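Local coordinates for heme-binding protein A / AI-2 binding protein A (Helicobacter pylori SS1, PDB 6OFQ), which probably binds peptides in the periplasm for an ABC transporter, and here is in complex with the peptide STSA, at residues D286-L291 against K517-S522; F68-T73 against V523-K528; M264-P269 against V506-S511. One frame throughout, in Å; residues are numbered along the deposited sequence.

Contact 1 (D286-L291 against K517-S522)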
loop_
_atom_site.group_PDB
_atom_site.type_symbol
_atom_site.label_atom_id
_atom_site.label_comp_id
_atom_site.label_asym_id
_atom_site.label_seq_id
_atom_site.Cartn_x
_atom_site.Cartn_y
_atom_site.Cartn_z
ATOM N N ASP A 286 -17.995 3.408 9.414
ATOM C CA ASP A 286 -16.847 3.515 10.322
ATOM C C ASP A 286 -15.942 4.636 9.858
ATOM O O ASP A 286 -15.768 4.863 8.641
ATOM C CB ASP A 286 -15.983 2.245 10.189
ATOM C CG ASP A 286 -16.605 0.976 10.707
ATOM O OD1 ASP A 286 -17.677 1.027 11.312
ATOM O OD2 ASP A 286 -15.892 -0.063 10.630
ATOM N N LYS A 287 -15.365 5.405 10.795
ATOM C CA LYS A 287 -14.469 6.509 10.448
ATOM C C LYS A 287 -13.330 6.545 11.424
ATOM O O LYS A 287 -13.556 6.442 12.639
ATOM C CB LYS A 287 -15.179 7.873 10.500
ATOM C CG LYS A 287 -16.430 7.963 9.640
ATOM C CD LYS A 287 -17.098 9.346 9.686
ATOM C CE LYS A 287 -18.548 9.224 9.261
ATOM N NZ LYS A 287 -19.341 8.557 10.347
ATOM N N SER A 288 -12.125 6.666 10.892
ATOM C CA SER A 288 -10.978 6.964 11.742
ATOM C C SER A 288 -9.937 7.809 11.030
ATOM O O SER A 288 -10.094 8.089 9.852
ATOM C CB SER A 288 -10.358 5.662 12.261
ATOM O OG SER A 288 -9.758 4.917 11.217
ATOM N N ALA A 289 -8.970 8.357 11.763
ATOM C CA ALA A 289 -8.092 9.333 11.149
ATOM C C ALA A 289 -7.318 8.897 9.927
ATOM O O ALA A 289 -7.130 9.583 8.897
ATOM C CB ALA A 289 -7.071 9.779 12.179
ATOM N N GLY A 290 -6.881 7.662 10.061
ATOM C CA GLY A 290 -6.279 6.956 8.896
ATOM C C GLY A 290 -4.747 6.998 8.922
ATOM O O GLY A 290 -4.103 7.807 9.594
ATOM N N LEU A 291 -4.144 6.131 8.129
ATOM C CA LEU A 291 -2.693 6.032 7.874
ATOM C C LEU A 291 -2.393 6.318 6.398
ATOM O O LEU A 291 -1.437 5.796 5.818
ATOM C CB LEU A 291 -2.080 4.708 8.282
ATOM C CG LEU A 291 -2.068 4.509 9.792
ATOM C CD1 LEU A 291 -1.786 3.075 10.162
ATOM C CD2 LEU A 291 -0.842 5.245 10.320
ATOM N N LYS A 517 -12.004 -3.578 11.149
ATOM C CA LYS A 517 -11.356 -2.426 11.808
ATOM C C LYS A 517 -10.724 -1.561 10.727
ATOM O O LYS A 517 -10.001 -2.034 9.868
ATOM C CB LYS A 517 -10.365 -2.910 12.864
ATOM C CG LYS A 517 -11.051 -3.355 14.149
ATOM C CD LYS A 517 -10.148 -3.848 15.245
ATOM C CE LYS A 517 -10.941 -4.162 16.502
ATOM N NZ LYS A 517 -12.294 -4.738 16.366
ATOM N N THR A 518 -10.944 -0.247 10.832
ATOM C CA THR A 518 -10.315 0.696 9.920
ATOM C C THR A 518 -8.879 1.098 10.418
ATOM O O THR A 518 -8.136 1.719 9.681
ATOM C CB THR A 518 -11.110 2.019 9.750
ATOM O OG1 THR A 518 -11.243 2.614 11.057
ATOM C CG2 THR A 518 -12.430 1.758 9.075
ATOM N N THR A 519 -8.582 0.774 11.665
ATOM C CA THR A 519 -7.321 1.127 12.332
ATOM C C THR A 519 -6.226 0.121 12.019
ATOM O O THR A 519 -6.469 -1.023 11.666
ATOM C CB THR A 519 -7.537 1.223 13.845
ATOM O OG1 THR A 519 -8.066 0.006 14.378
ATOM C CG2 THR A 519 -8.505 2.414 14.153
ATOM N N GLY A 520 -4.991 0.583 12.182
ATOM C CA GLY A 520 -3.801 -0.254 12.014
ATOM C C GLY A 520 -3.491 -0.494 10.561
ATOM O O GLY A 520 -3.874 0.279 9.692
ATOM N N VAL A 521 -2.676 -1.498 10.262
ATOM C CA VAL A 521 -2.254 -1.803 8.879
ATOM C C VAL A 521 -2.831 -3.166 8.465
ATOM O O VAL A 521 -3.257 -4.008 9.255
ATOM C CB VAL A 521 -0.705 -1.736 8.769
ATOM C CG1 VAL A 521 -0.184 -0.320 9.034
ATOM C CG2 VAL A 521 -0.056 -2.758 9.685
ATOM N N SER A 522 -2.751 -3.429 7.183
ATOM C CA SER A 522 -3.341 -4.609 6.554
ATOM C C SER A 522 -4.795 -4.789 7.010
ATOM O O SER A 522 -5.201 -5.805 7.606
ATOM C CB SER A 522 -2.495 -5.874 6.779
ATOM O OG SER A 522 -3.006 -6.932 5.949
HETATM O O HOH W 1 -13.464 0.509 12.171
#

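Contact 2 (F68-T73 against V523-K528)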
loop_
_atom_site.group_PDB
_atom_site.type_symbol
_atom_site.label_atom_id
_atom_site.label_comp_id
_atom_site.label_asym_id
_atom_site.label_seq_id
_atom_site.Cartn_x
_atom_site.Cartn_y
_atom_site.Cartn_z
ATOM N N PHE A 68 0.893 -8.245 11.629
ATOM C CA PHE A 68 0.402 -7.116 12.459
ATOM C C PHE A 68 -0.877 -7.546 13.136
ATOM O O PHE A 68 -1.841 -8.011 12.495
ATOM C CB PHE A 68 0.253 -5.875 11.582
ATOM C CG PHE A 68 1.589 -5.455 11.071
ATOM C CD1 PHE A 68 2.462 -4.761 11.912
ATOM C CD2 PHE A 68 1.954 -5.727 9.790
ATOM C CE1 PHE A 68 3.732 -4.444 11.446
ATOM C CE2 PHE A 68 3.219 -5.412 9.333
ATOM C CZ PHE A 68 4.130 -4.836 10.180
ATOM N N LYS A 69 -0.941 -7.412 14.445
ATOM C CA LYS A 69 -2.144 -7.822 15.155
ATOM C C LYS A 69 -3.358 -7.019 14.624
ATOM O O LYS A 69 -3.291 -5.809 14.455
ATOM C CB LYS A 69 -1.936 -7.509 16.641
ATOM C CG LYS A 69 -3.197 -7.695 17.468
ATOM C CD LYS A 69 -2.895 -7.602 18.945
ATOM C CE LYS A 69 -4.186 -7.624 19.726
ATOM N NZ LYS A 69 -3.834 -7.400 21.160
ATOM N N TYR A 70 -4.417 -7.718 14.216
ATOM C CA TYR A 70 -5.507 -7.045 13.506
ATOM C C TYR A 70 -6.068 -5.831 14.192
ATOM O O TYR A 70 -6.298 -5.854 15.413
ATOM C CB TYR A 70 -6.588 -8.087 13.142
ATOM C CG TYR A 70 -7.619 -7.482 12.200
ATOM C CD1 TYR A 70 -7.253 -7.181 10.896
ATOM C CD2 TYR A 70 -8.872 -7.053 12.611
ATOM C CE1 TYR A 70 -8.122 -6.503 10.039
ATOM C CE2 TYR A 70 -9.750 -6.439 11.722
ATOM C CZ TYR A 70 -9.381 -6.100 10.444
ATOM O OH TYR A 70 -10.210 -5.428 9.606
ATOM N N GLY A 71 -6.126 -4.731 13.448
ATOM C CA GLY A 71 -6.623 -3.477 13.986
ATOM C C GLY A 71 -5.558 -2.549 14.520
ATOM O O GLY A 71 -5.820 -1.437 14.990
ATOM N N THR A 72 -4.324 -3.038 14.444
ATOM C CA THR A 72 -3.175 -2.379 15.107
ATOM C C THR A 72 -1.990 -2.286 14.135
ATOM O O THR A 72 -2.019 -2.819 13.013
ATOM C CB THR A 72 -2.691 -3.086 16.387
ATOM O OG1 THR A 72 -1.825 -4.165 16.062
ATOM C CG2 THR A 72 -3.843 -3.506 17.247
ATOM N N THR A 73 -0.910 -1.655 14.627
ATOM C CA THR A 73 0.397 -1.651 13.967
ATOM C C THR A 73 1.452 -2.425 14.755
ATOM O O THR A 73 2.647 -2.262 14.516
ATOM C CB THR A 73 0.867 -0.212 13.698
ATOM O OG1 THR A 73 1.157 0.416 14.941
ATOM C CG2 THR A 73 -0.235 0.572 12.928
ATOM N N VAL A 523 -5.591 -3.761 6.756
ATOM C CA VAL A 523 -6.939 -3.728 7.300
ATOM C C VAL A 523 -7.963 -4.646 6.647
ATOM O O VAL A 523 -9.031 -4.876 7.189
ATOM C CB VAL A 523 -7.507 -2.273 7.356
ATOM C CG1 VAL A 523 -6.553 -1.350 8.088
ATOM C CG2 VAL A 523 -7.762 -1.753 5.947
ATOM N N ASN A 524 -7.652 -5.069 5.420
ATOM C CA ASN A 524 -8.569 -5.905 4.634
ATOM C C ASN A 524 -8.335 -7.377 4.732
ATOM O O ASN A 524 -8.696 -8.140 3.838
ATOM C CB ASN A 524 -8.646 -5.411 3.193
ATOM C CG ASN A 524 -9.221 -4.002 3.135
ATOM O OD1 ASN A 524 -10.236 -3.706 3.754
ATOM N ND2 ASN A 524 -8.516 -3.097 2.453
ATOM N N ARG A 525 -7.734 -7.798 5.841
ATOM C CA ARG A 525 -7.781 -9.193 6.278
ATOM C C ARG A 525 -9.139 -9.410 6.933
ATOM O O ARG A 525 -9.598 -8.568 7.731
ATOM C CB ARG A 525 -6.688 -9.441 7.308
ATOM C CG ARG A 525 -5.324 -9.467 6.647
ATOM C CD ARG A 525 -4.202 -9.547 7.660
ATOM N NE ARG A 525 -4.139 -8.335 8.471
ATOM C CZ ARG A 525 -3.550 -8.261 9.629
ATOM N NH1 ARG A 525 -3.026 -9.323 10.200
ATOM N NH2 ARG A 525 -3.478 -7.077 10.220
ATOM N N PHE A 526 -9.847 -10.474 6.545
ATOM C CA PHE A 526 -11.220 -10.707 6.989
ATOM C C PHE A 526 -11.333 -11.755 8.070
ATOM O O PHE A 526 -12.436 -12.101 8.438
ATOM C CB PHE A 526 -12.102 -11.109 5.778
ATOM C CG PHE A 526 -12.101 -10.071 4.695
ATOM C CD1 PHE A 526 -12.515 -8.759 4.931
ATOM C CD2 PHE A 526 -11.647 -10.385 3.436
ATOM C CE1 PHE A 526 -12.401 -7.758 3.975
ATOM C CE2 PHE A 526 -11.606 -9.403 2.449
ATOM C CZ PHE A 526 -11.997 -8.103 2.704
ATOM N N PHE A 527 -10.244 -12.337 8.580
ATOM C CA PHE A 527 -10.307 -13.392 9.577
ATOM C C PHE A 527 -11.048 -13.063 10.855
ATOM O O PHE A 527 -11.483 -14.012 11.517
ATOM C CB PHE A 527 -8.942 -14.070 9.792
ATOM C CG PHE A 527 -7.791 -13.245 10.353
ATOM C CD1 PHE A 527 -7.680 -11.850 10.349
ATOM C CD2 PHE A 527 -6.708 -13.957 10.813
ATOM C CE1 PHE A 527 -6.533 -11.185 10.824
ATOM C CE2 PHE A 527 -5.558 -13.328 11.254
ATOM C CZ PHE A 527 -5.468 -11.947 11.275
ATOM N N LYS A 528 -11.137 -11.789 11.253
ATOM C CA LYS A 528 -11.820 -11.387 12.508
ATOM C C LYS A 528 -13.220 -10.890 12.242
ATOM O O LYS A 528 -13.944 -10.540 13.155
ATOM C CB LYS A 528 -11.032 -10.340 13.304
ATOM C CG LYS A 528 -9.557 -10.641 13.455
ATOM C CD LYS A 528 -9.312 -12.014 14.079
ATOM C CE LYS A 528 -7.817 -12.293 14.219
ATOM N NZ LYS A 528 -7.530 -13.635 14.750
HETATM O O HOH W 2 -5.337 -4.450 10.848
#

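Contact 3 (M264-P269 against V506-S511)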
loop_
_atom_site.group_PDB
_atom_site.type_symbol
_atom_site.label_atom_id
_atom_site.label_comp_id
_atom_site.label_asym_id
_atom_site.label_seq_id
_atom_site.Cartn_x
_atom_site.Cartn_y
_atom_site.Cartn_z
ATOM N N MET A 264 -22.125 -5.856 1.298
ATOM C CA MET A 264 -22.228 -5.768 2.750
ATOM C C MET A 264 -21.213 -4.829 3.402
ATOM O O MET A 264 -21.392 -4.436 4.552
ATOM C CB MET A 264 -22.133 -7.140 3.388
ATOM C CG MET A 264 -23.194 -8.114 2.878
ATOM S SD MET A 264 -22.772 -9.842 3.119
ATOM C CE MET A 264 -22.823 -9.989 4.869
ATOM N N LEU A 265 -20.125 -4.550 2.704
ATOM C CA LEU A 265 -19.010 -3.763 3.257
ATOM C C LEU A 265 -18.320 -3.223 2.009
ATOM O O LEU A 265 -18.096 -3.962 1.053
ATOM C CB LEU A 265 -18.092 -4.664 4.087
ATOM C CG LEU A 265 -16.644 -4.296 4.419
ATOM C CD1 LEU A 265 -16.733 -3.191 5.393
ATOM C CD2 LEU A 265 -15.955 -5.454 5.115
ATOM N N MET A 266 -17.946 -1.952 2.025
ATOM C CA MET A 266 -17.309 -1.347 0.852
ATOM C C MET A 266 -16.241 -0.326 1.201
ATOM O O MET A 266 -16.335 0.395 2.193
ATOM C CB MET A 266 -18.296 -0.715 -0.126
ATOM C CG MET A 266 -19.216 0.231 0.574
ATOM S SD MET A 266 -20.223 1.300 -0.487
ATOM C CE MET A 266 -19.088 2.545 -1.117
ATOM N N THR A 267 -15.241 -0.234 0.331
ATOM C CA THR A 267 -14.264 0.842 0.424
ATOM C C THR A 267 -14.602 1.866 -0.649
ATOM O O THR A 267 -15.332 1.599 -1.632
ATOM C CB THR A 267 -12.821 0.289 0.273
ATOM O OG1 THR A 267 -12.717 -0.398 -0.986
ATOM C CG2 THR A 267 -12.519 -0.608 1.507
ATOM N N GLY A 268 -14.018 3.041 -0.426
ATOM C CA GLY A 268 -14.036 4.068 -1.475
ATOM C C GLY A 268 -15.359 4.789 -1.685
ATOM O O GLY A 268 -15.703 5.054 -2.848
ATOM N N PRO A 269 -16.127 5.119 -0.644
ATOM C CA PRO A 269 -17.413 5.789 -0.882
ATOM C C PRO A 269 -17.214 7.148 -1.559
ATOM O O PRO A 269 -16.205 7.839 -1.288
ATOM C CB PRO A 269 -17.999 5.973 0.506
ATOM C CG PRO A 269 -16.787 6.085 1.374
ATOM C CD PRO A 269 -15.796 5.108 0.789
ATOM N N VAL A 506 -12.925 5.857 5.741
ATOM C CA VAL A 506 -14.378 5.964 5.789
ATOM C C VAL A 506 -14.991 4.724 5.146
ATOM O O VAL A 506 -14.794 4.534 3.930
ATOM C CB VAL A 506 -14.924 7.237 5.134
ATOM C CG1 VAL A 506 -16.456 7.301 5.269
ATOM C CG2 VAL A 506 -14.279 8.453 5.760
ATOM N N VAL A 507 -15.569 3.827 5.955
ATOM C CA VAL A 507 -15.956 2.486 5.470
ATOM C C VAL A 507 -17.396 2.189 5.833
ATOM O O VAL A 507 -17.713 1.812 6.950
ATOM C CB VAL A 507 -15.015 1.383 6.006
ATOM C CG1 VAL A 507 -15.586 0.018 5.564
ATOM C CG2 VAL A 507 -13.618 1.534 5.486
ATOM N N PRO A 508 -18.307 2.364 4.845
ATOM C CA PRO A 508 -19.700 1.968 5.106
ATOM C C PRO A 508 -19.949 0.467 5.060
ATOM O O PRO A 508 -19.310 -0.256 4.276
ATOM C CB PRO A 508 -20.427 2.586 3.897
ATOM C CG PRO A 508 -19.487 3.576 3.281
ATOM C CD PRO A 508 -18.117 2.995 3.536
ATOM N N HIS A 509 -20.765 -0.025 5.984
ATOM C CA HIS A 509 -21.108 -1.427 5.984
ATOM C C HIS A 509 -22.441 -1.649 6.632
ATOM O O HIS A 509 -22.992 -0.778 7.288
ATOM C CB HIS A 509 -20.018 -2.265 6.663
ATOM C CG HIS A 509 -19.752 -1.871 8.068
ATOM N ND1 HIS A 509 -20.426 -2.377 9.158
ATOM C CD2 HIS A 509 -18.898 -0.952 8.570
ATOM C CE1 HIS A 509 -19.955 -1.849 10.269
ATOM N NE2 HIS A 509 -19.047 -0.958 9.932
ATOM N N LEU A 510 -23.006 -2.823 6.370
ATOM C CA LEU A 510 -24.187 -3.202 7.138
ATOM C C LEU A 510 -23.916 -3.360 8.636
ATOM O O LEU A 510 -22.811 -3.781 9.015
ATOM C CB LEU A 510 -24.839 -4.476 6.547
ATOM C CG LEU A 510 -25.171 -4.448 5.091
ATOM C CD1 LEU A 510 -25.659 -5.794 4.612
ATOM C CD2 LEU A 510 -26.224 -3.417 4.742
ATOM N N SER A 511 -24.901 -3.003 9.456
ATOM C CA SER A 511 -24.767 -3.124 10.911
ATOM C C SER A 511 -24.452 -4.523 11.395
ATOM O O SER A 511 -23.725 -4.668 12.389
ATOM C CB SER A 511 -26.011 -2.590 11.623
ATOM O OG SER A 511 -27.145 -3.330 11.217
HETATM O O HOH W 3 -12.968 3.400 2.208
#

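Contact 1 (D286-L291 against K517-S522)
Ser288 and Thr518 lead a small contact, polar at one end and apolar at the other, where the end of strand 283-288 meets the irregular chain between strands 513-514 and 530-531, the two segments running in roughly the same direction, 27° apart. At its heart Ser288 OG lies 2.7 Å from Thr518 OG1, a hydroxyl-to-hydroxyl hydrogen bond. Thr518 OG1 sits between its backbone N and carbonyl carbon (chi1 58°), and the same rotamer puts Thr518 CG2 on the other branch, 3.8 Å from Asp286 CB. Threonine suits the place because one branch bonds while the other packs. Water 1 adds a second polar link: it donates to Asp286 OD2 at 2.9 Å and accepts from Thr518 N at 3.0 Å, while Asp286 OD1 is taken by His509. Farther along, Leu291 CD1 touches Gly520 O at 3.5 Å and Val521 CG1 at 3.9 Å, the two side chains crossing obliquely. Gly520 has a positive phi, which glycine adopts easily. Two short hydroxyls thus meet directly where the Ser288 and Thr518 CA atoms are 6.6 Å apart; one hydroxyl pair and one water bridge join the polar end, and Leu291 packs on Gly520 and Val521 at the other.

Contact 2 (F68-T73 against V523-K528)
The guanidinium of Arg525 and the ring of Tyr70 are the flat groups at the centre. Tyr70 CD1 lies over one face of the guanidinium, 3.8 Å from Arg525 NH2, with the planes 70° apart, while Phe68 O sits at the guanidinium edge, in its plane. At the edge of the Tyr70 ring is Val523 O; Lys528 CG, 3.7 Å from Tyr70 CD2, and Phe527 CE1 approach the ring obliquely. Tyr70 CG, anti to its backbone N (chi1 -170°), is placed 3.9 Å from Lys528 CG. Lys528 curls back with a bend at chi2 and lays its CE over the centre of one face of its neighbour Phe527.

Arg525 grips Phe68 O end-on with two nitrogens, NH1 at 2.9 Å in the carbonyl plane and NH2 at 3.0 Å above it. Its chain bends at chi3 (-66°), which sets NE, and that atom and NH2 also bond to Ser522 O and Val521 O respectively. Arginine suits this site because several donors in one plane can serve carbonyls of two separate segments. Tyr70 OH donates to Val523 O at 2.7 Å while bonding to Lys517 N as well; tyrosine thus combines a ring for packing with a hydroxyl at its far end. Water 2 accepts from Gly71 N and, weakly, from Arg525 NH2.

Lys69 to Thr72 form a type II beta turn, in which Thr72 N and Thr72 OG1 both donate to Lys69 O and Gly71 takes the positive-phi position that calls for glycine. The turn belongs to the link between antiparallel strands 66-68 and 75-85, a hairpin connection whose tip is packed against the loop between strands 513-514 and 530-531, near the C-terminus of this type II periplasmic binding protein.

Contact 3 (M264-P269 against V506-S511)
Leu510 N donates to Met264 O at 2.9 Å, and Met266 N to Pro508 O at 3.1 Å, the latter nearly along the C=O axis. These backbone bonds flank Leu265 and His509, an antiparallel, non-hydrogen-bonded pair whose CA atoms are 4.2 Å apart. This single bridge joins strand 265-266, an outermost strand of one mixed sheet, to strand 497-510 of another. Water 3 extends the link, accepting from Gly268 N and donating to Val506 O.

Apolar contacts fill in around the bridge. Leu265 CD1 meets Val507 CG1 at 3.4 Å, tighter than usual for two carbons, and also touches His509 CB. Met264 and Leu510 cross at about a right angle, Met264 CG 3.8 Å from Leu510 CD1. Pro269 packs its CB against Pro508 CG, and its CD is 3.3 Å from Val506 O; two compact rings suit this close approach. Leu258 of helix 251-259 packs on Pro508 and Leu510.

Among the side chains of the bridge, His509 is polar: its ND1 donates to Leu510 O at 2.8 Å, and with Asp286 at its other nitrogen a protonated imidazole may be stabilised. Pro508, lacking an N-H, cannot extend the ladder; its CD packs 3.4 Å from Met266 O, a buried carbonyl that has no partner in the model. The join thus consists of two backbone bonds, a water bridge and apolar packing, with proline ending the bonding at Met266 O.

Overall arrangement
The segment 517-522 stands in the middle of the group. Contacts 1 and 2, with centres about 10 Å apart, are fused through it: Thr519 OG1 lies 2.7 Å from Gly71 O, and Lys517 N 3.0 Å from Tyr70 OH. Contacts 1 and 3 have centres about 13 Å apart and both reach the sheet in which strands 283-288 and 497-510 are neighbours; Asp286 OD1 reaches His509 NE2 at 2.8 Å, and Thr518 CG2 packs on Val507 CG2. Contacts 2 and 3, about 16 Å between centres, do not touch. Along the chain, contacts 1 and 3 alternate and both nest within the loop closed by contact 2, so the C-terminal segments bind together two well separated regions, 68-73 and 264-291.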